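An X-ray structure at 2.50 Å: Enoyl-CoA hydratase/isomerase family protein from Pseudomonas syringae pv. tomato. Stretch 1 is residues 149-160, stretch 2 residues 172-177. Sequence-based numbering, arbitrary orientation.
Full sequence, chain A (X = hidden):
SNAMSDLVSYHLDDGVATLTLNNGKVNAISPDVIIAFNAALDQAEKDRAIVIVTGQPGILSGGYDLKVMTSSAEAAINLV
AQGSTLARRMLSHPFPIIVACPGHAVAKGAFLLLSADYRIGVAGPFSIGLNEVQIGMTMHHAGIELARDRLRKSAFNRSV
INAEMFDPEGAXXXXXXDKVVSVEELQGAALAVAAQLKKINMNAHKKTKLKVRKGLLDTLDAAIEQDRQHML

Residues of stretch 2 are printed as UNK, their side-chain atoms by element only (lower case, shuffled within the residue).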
ATOM      1  N   ASP A 149       9.216  -9.658   1.170  1.00 22.06           N
ATOM      2  CA  ASP A 149       9.533  -9.310   2.514  1.00 22.45           C
ATOM      3  C   ASP A 149       8.348  -9.530   3.406  1.00 22.14           C
ATOM      4  O   ASP A 149       8.556  -9.727   4.596  1.00 23.92           O
ATOM      5  CB  ASP A 149      10.019  -7.830   2.628  1.00 23.67           C
ATOM      6  CG  ASP A 149      10.713  -7.558   3.972  1.00 25.87           C
ATOM      7  OD1 ASP A 149      11.788  -8.186   4.201  1.00 27.35           O
ATOM      8  OD2 ASP A 149      10.167  -6.799   4.818  1.00 25.36           O
ATOM      9  N   ARG A 150       7.120  -9.486   2.874  1.00 20.41           N
ATOM     10  CA  ARG A 150       5.927  -9.581   3.731  1.00 19.68           C
ATOM     11  C   ARG A 150       5.104 -10.887   3.594  1.00 19.73           C
ATOM     12  O   ARG A 150       4.377 -11.272   4.530  1.00 19.52           O
ATOM     13  CB  ARG A 150       4.943  -8.390   3.487  1.00 19.41           C
ATOM     14  CG  ARG A 150       3.828  -8.259   4.611  1.00 21.08           C
ATOM     15  CD  ARG A 150       4.418  -7.798   6.012  1.00 17.05           C
ATOM     16  NE  ARG A 150       4.984  -6.473   5.803  1.00 19.47           N
ATOM     17  CZ  ARG A 150       4.408  -5.322   6.143  1.00 18.62           C
ATOM     18  NH1 ARG A 150       3.268  -5.276   6.819  1.00 18.17           N
ATOM     19  NH2 ARG A 150       5.004  -4.201   5.814  1.00 19.42           N
ATOM     20  N   LEU A 151       5.122 -11.493   2.412  1.00 18.72           N
ATOM     21  CA  LEU A 151       4.221 -12.596   2.139  1.00 19.48           C
ATOM     22  C   LEU A 151       4.776 -13.908   2.702  1.00 20.59           C
ATOM     23  O   LEU A 151       6.003 -14.103   2.752  1.00 20.69           O
ATOM     24  CB  LEU A 151       3.983 -12.727   0.645  1.00 18.70           C
ATOM     25  CG  LEU A 151       3.203 -11.543   0.065  1.00 19.82           C
ATOM     26  CD1 LEU A 151       2.897 -11.855  -1.376  1.00 17.40           C
ATOM     27  CD2 LEU A 151       1.884 -11.103   0.845  1.00 20.26           C
ATOM     28  N   ARG A 152       3.884 -14.774   3.177  1.00 20.36           N
ATOM     29  CA  ARG A 152       4.293 -16.075   3.631  1.00 20.94           C
ATOM     30  C   ARG A 152       5.021 -16.811   2.458  1.00 21.56           C
ATOM     31  O   ARG A 152       4.592 -16.792   1.300  1.00 21.20           O
ATOM     32  CB  ARG A 152       3.056 -16.775   4.142  1.00 21.26           C
ATOM     33  CG  ARG A 152       2.977 -18.275   4.039  1.00 26.27           C
ATOM     34  CD  ARG A 152       1.716 -18.754   4.759  1.00 35.86           C
ATOM     35  NE  ARG A 152       1.350 -20.173   4.581  1.00 46.84           N
ATOM     36  CZ  ARG A 152       2.020 -21.268   5.007  1.00 50.97           C
ATOM     37  NH1 ARG A 152       3.211 -21.217   5.640  1.00 50.22           N
ATOM     38  NH2 ARG A 152       1.484 -22.462   4.757  1.00 51.53           N
ATOM     39  N   LYS A 153       6.162 -17.422   2.755  1.00 22.30           N
ATOM     40  CA  LYS A 153       7.024 -17.998   1.702  1.00 23.20           C
ATOM     41  C   LYS A 153       6.302 -18.832   0.609  1.00 24.09           C
ATOM     42  O   LYS A 153       6.680 -18.778  -0.588  1.00 25.00           O
ATOM     43  CB  LYS A 153       8.162 -18.817   2.311  1.00 22.83           C
ATOM     44  CG  LYS A 153       9.192 -17.971   3.007  1.00 20.08           C
ATOM     45  CD  LYS A 153      10.132 -18.810   3.813  1.00 18.48           C
ATOM     46  CE  LYS A 153      11.130 -17.977   4.542  1.00 18.79           C
ATOM     47  NZ  LYS A 153      12.391 -17.895   3.717  1.00 23.71           N
ATOM     48  N   SER A 154       5.281 -19.593   1.004  1.00 23.69           N
ATOM     49  CA  SER A 154       4.684 -20.488   0.040  1.00 23.67           C
ATOM     50  C   SER A 154       3.507 -19.809  -0.631  1.00 23.40           C
ATOM     51  O   SER A 154       3.038 -20.290  -1.634  1.00 24.38           O
ATOM     52  CB  SER A 154       4.299 -21.830   0.687  1.00 23.81           C
ATOM     53  OG  SER A 154       3.228 -21.648   1.597  1.00 27.09           O
ATOM     54  N   ALA A 155       3.018 -18.697  -0.061  1.00 23.48           N
ATOM     55  CA  ALA A 155       2.030 -17.846  -0.732  1.00 22.29           C
ATOM     56  C   ALA A 155       2.761 -16.927  -1.699  1.00 21.69           C
ATOM     57  O   ALA A 155       2.179 -16.523  -2.702  1.00 23.35           O
ATOM     58  CB  ALA A 155       1.229 -17.029   0.264  1.00 22.11           C
ATOM     59  N   PHE A 156       4.022 -16.603  -1.418  1.00 19.68           N
ATOM     60  CA  PHE A 156       4.789 -15.647  -2.249  1.00 18.72           C
ATOM     61  C   PHE A 156       4.989 -16.030  -3.748  1.00 19.40           C
ATOM     62  O   PHE A 156       4.714 -15.204  -4.604  1.00 20.20           O
ATOM     63  CB  PHE A 156       6.135 -15.388  -1.591  1.00 18.53           C
ATOM     64  CG  PHE A 156       7.129 -14.674  -2.455  1.00 14.03           C
ATOM     65  CD1 PHE A 156       7.025 -13.294  -2.676  1.00  9.20           C
ATOM     66  CD2 PHE A 156       8.219 -15.366  -2.977  1.00 14.30           C
ATOM     67  CE1 PHE A 156       7.960 -12.596  -3.481  1.00  7.11           C
ATOM     68  CE2 PHE A 156       9.199 -14.698  -3.786  1.00 13.45           C
ATOM     69  CZ  PHE A 156       9.067 -13.283  -4.022  1.00 13.34           C
ATOM     70  N   ASN A 157       5.489 -17.230  -4.073  1.00 19.51           N
ATOM     71  CA  ASN A 157       5.573 -17.662  -5.464  1.00 20.44           C
ATOM     72  C   ASN A 157       4.112 -17.747  -6.056  1.00 21.57           C
ATOM     73  O   ASN A 157       3.880 -17.476  -7.232  1.00 22.00           O
ATOM     74  CB  ASN A 157       6.288 -18.991  -5.559  1.00 20.71           C
ATOM     75  CG  ASN A 157       5.433 -20.144  -5.014  1.00 23.91           C
ATOM     76  OD1 ASN A 157       4.847 -20.914  -5.788  1.00 25.24           O
ATOM     77  ND2 ASN A 157       5.251 -20.181  -3.708  1.00 22.51           N
ATOM     78  N   ARG A 158       3.108 -18.068  -5.252  1.00 22.23           N
ATOM     79  CA  ARG A 158       1.790 -18.230  -5.848  1.00 22.51           C
ATOM     80  C   ARG A 158       1.245 -16.863  -6.176  1.00 23.67           C
ATOM     81  O   ARG A 158       0.622 -16.631  -7.223  1.00 25.52           O
ATOM     82  CB  ARG A 158       0.870 -19.021  -4.947  1.00 20.68           C
ATOM     83  CG  ARG A 158       1.139 -20.534  -5.029  1.00 22.42           C
ATOM     84  CD  ARG A 158       0.677 -21.296  -3.755  1.00 22.77           C
ATOM     85  NE  ARG A 158      -0.625 -20.795  -3.414  1.00 23.58           N
ATOM     86  CZ  ARG A 158      -1.042 -20.545  -2.183  1.00 24.97           C
ATOM     87  NH1 ARG A 158      -0.281 -20.795  -1.133  1.00 20.98           N
ATOM     88  NH2 ARG A 158      -2.251 -20.050  -2.024  1.00 24.77           N
ATOM     89  N   SER A 159       1.508 -15.912  -5.313  1.00 23.68           N
ATOM     90  CA  SER A 159       0.978 -14.583  -5.572  1.00 23.86           C
ATOM     91  C   SER A 159       1.673 -13.892  -6.774  1.00 23.46           C
ATOM     92  O   SER A 159       1.033 -13.343  -7.645  1.00 23.78           O
ATOM     93  CB  SER A 159       1.108 -13.732  -4.307  1.00 23.80           C
ATOM     94  OG  SER A 159       0.721 -12.386  -4.581  1.00 26.04           O
ATOM     95  N   VAL A 160       2.996 -13.910  -6.772  1.00 23.54           N
ATOM     96  CA  VAL A 160       3.786 -13.126  -7.680  1.00 23.61           C
ATOM     97  C   VAL A 160       3.984 -13.869  -9.004  1.00 23.54           C
ATOM     98  O   VAL A 160       3.856 -13.284 -10.065  1.00 23.41           O
ATOM     99  CB  VAL A 160       5.179 -12.811  -7.034  1.00 24.26           C
ATOM    100  CG1 VAL A 160       6.162 -12.320  -8.063  1.00 21.53           C
ATOM    101  CG2 VAL A 160       5.047 -11.840  -5.844  1.00 23.16           C
ATOM    102  N   UNK A 172      -5.300 -12.848   4.245  1.00 25.10           N
ATOM    103  CA  UNK A 172      -4.737 -12.804   5.574  1.00 24.92           C
ATOM    104  C   UNK A 172      -3.723 -13.972   5.781  1.00 25.24           C
ATOM    105  O   UNK A 172      -2.591 -13.737   6.169  1.00 26.45           O
ATOM    106  c   UNK A 172      -5.265 -13.000   8.025  1.00 26.26           C
ATOM    107  c   UNK A 172      -7.839 -14.106   9.151  1.00 34.48           C
ATOM    108 se   UNK A 172      -6.632 -12.565   9.355  1.00 32.16          SE
ATOM    109  c   UNK A 172      -5.819 -12.801   6.633  1.00 25.18           C
ATOM    110  N   UNK A 173      -4.111 -15.219   5.501  1.00 23.73           N
ATOM    111  CA  UNK A 173      -3.165 -16.322   5.493  1.00 21.40           C
ATOM    112  C   UNK A 173      -1.927 -15.986   4.611  1.00 21.56           C
ATOM    113  O   UNK A 173      -0.779 -16.349   4.971  1.00 22.34           O
ATOM    114  c   UNK A 173      -3.859 -17.623   5.044  1.00 18.78           C
ATOM    115  N   UNK A 174      -2.093 -15.313   3.466  1.00 19.81           N
ATOM    116  CA  UNK A 174      -0.863 -15.113   2.630  1.00 18.49           C
ATOM    117  C   UNK A 174       0.048 -13.947   3.105  1.00 17.88           C
ATOM    118  O   UNK A 174       1.227 -13.895   2.726  1.00 17.69           O
ATOM    119  c   UNK A 174      -1.178 -14.966   1.115  1.00 18.52           C
ATOM    120  N   UNK A 175      -0.490 -13.017   3.886  1.00 16.47           N
ATOM    121  CA  UNK A 175       0.313 -11.918   4.407  1.00 17.57           C
ATOM    122  C   UNK A 175      -0.027 -10.531   3.896  1.00 19.09           C
ATOM    123  O   UNK A 175       0.630  -9.549   4.275  1.00 18.88           O
ATOM    124  N   UNK A 176      -1.052 -10.432   3.028  1.00 19.85           N
ATOM    125  CA  UNK A 176      -1.564  -9.133   2.606  1.00 19.71           C
ATOM    126  C   UNK A 176      -2.266  -8.414   3.754  1.00 20.66           C
ATOM    127  O   UNK A 176      -2.244  -7.154   3.785  1.00 21.97           O
ATOM    128  c   UNK A 176      -2.500  -9.253   1.409  1.00 19.57           C
ATOM    129  c   UNK A 176      -1.120 -11.393  -1.444  1.00 15.60           C
ATOM    130  c   UNK A 176      -1.136  -8.711  -0.631  1.00 17.66           C
ATOM    131  c   UNK A 176      -0.427  -9.105  -1.787  1.00 16.83           C
ATOM    132  c   UNK A 176      -1.815 -11.002  -0.273  1.00 14.02           C
ATOM    133  c   UNK A 176      -0.430 -10.448  -2.189  1.00 14.70           C
ATOM    134  c   UNK A 176      -1.799  -9.668   0.150  1.00 19.04           C
ATOM    135  N   UNK A 177      -2.860  -9.182   4.686  1.00 20.56           N
ATOM    136  CA  UNK A 177      -3.731  -8.621   5.738  1.00 20.55           C
ATOM    137  C   UNK A 177      -3.299  -9.184   7.068  1.00 20.45           C
ATOM    138  O   UNK A 177      -2.828 -10.288   7.116  1.00 21.66           O
ATOM    139  c   UNK A 177      -5.208  -9.008   5.473  1.00 19.94           C
ATOM    140  c   UNK A 177      -7.404  -8.839   4.200  1.00 20.80           C
ATOM    141  c   UNK A 177      -5.779  -6.840   4.079  1.00 19.40           C
ATOM    142  c   UNK A 177      -5.934  -8.420   4.243  1.00 22.01           C
TER

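Position 172 carries four side-chain atoms, three carbons and one selenium, in an unbranched chain. The selenium stands between two carbons. No side-chain atom comes near stretch 1. An unbranched chain with selenium in this place is selenomethionine, so the residue is Met 172.

Position 173 has a single side-chain carbon, which is CB. It stays 5.7 Å from CD of Arg 152, out of contact. The backbone does the touching: CD of Arg 152 lies 3.5 Å from the carbonyl O of 173. One carbon means alanine, Ala 173.

Position 174 also has one side-chain carbon, but this one is buried. CB of Ala 155 lies 3.3 Å from CB of 174, a close apolar contact. The backbone of 174 matters as well. Its O accepts a hydrogen bond from N of Arg 152 at 2.8 Å, with an angle of 161° at the hydrogen. The same O lies 3.3 Å from CA of Leu 151, a CA-H...O contact. The residue is Ala 174.

Position 175 has no side-chain atoms. It is the first residue to leave the helix, with phi 113° and psi 1°, and it forms a Schellman motif. Its N makes a weak hydrogen bond to O of Met 172 at 3.2 Å. An ideal CB here would point toward stretch 1 and sit 2.8 Å from O of Arg 150, a clash. It would also jam against the carbonyl O of Ala 174. Backbone and neighbour both call for glycine, Gly 175. CG of Arg 150 lies 3.5 Å from O of Gly 175.

Position 176 has seven side-chain carbons: one, then a ring of six. CD2 of Leu 151 lies over one face, 3.7 Å from the ring centroid of 176, a CH-pi contact. OG of Ser 159 lies at the edge, 3.3 Å from the nearest ring carbon of 176. There is no hydroxyl oxygen, so this is phenylalanine, Phe 176.

Position 177 has four carbons, forked at the second. None reaches stretch 1. The fork at the second carbon identifies leucine, Leu 177.

The contact buries 327 Å², both sides summed. One backbone hydrogen bond ties Arg 152 to Ala 174 near the helix end. The small CB atoms of Ala 155 and Ala 174 meet directly. Gly 175 lets the chain turn close to Arg 150 and Leu 151. Beyond the turn, the Phe 176 ring packs against Leu 151 and Ser 159.

Stretch 2 172-177: MAAGFL
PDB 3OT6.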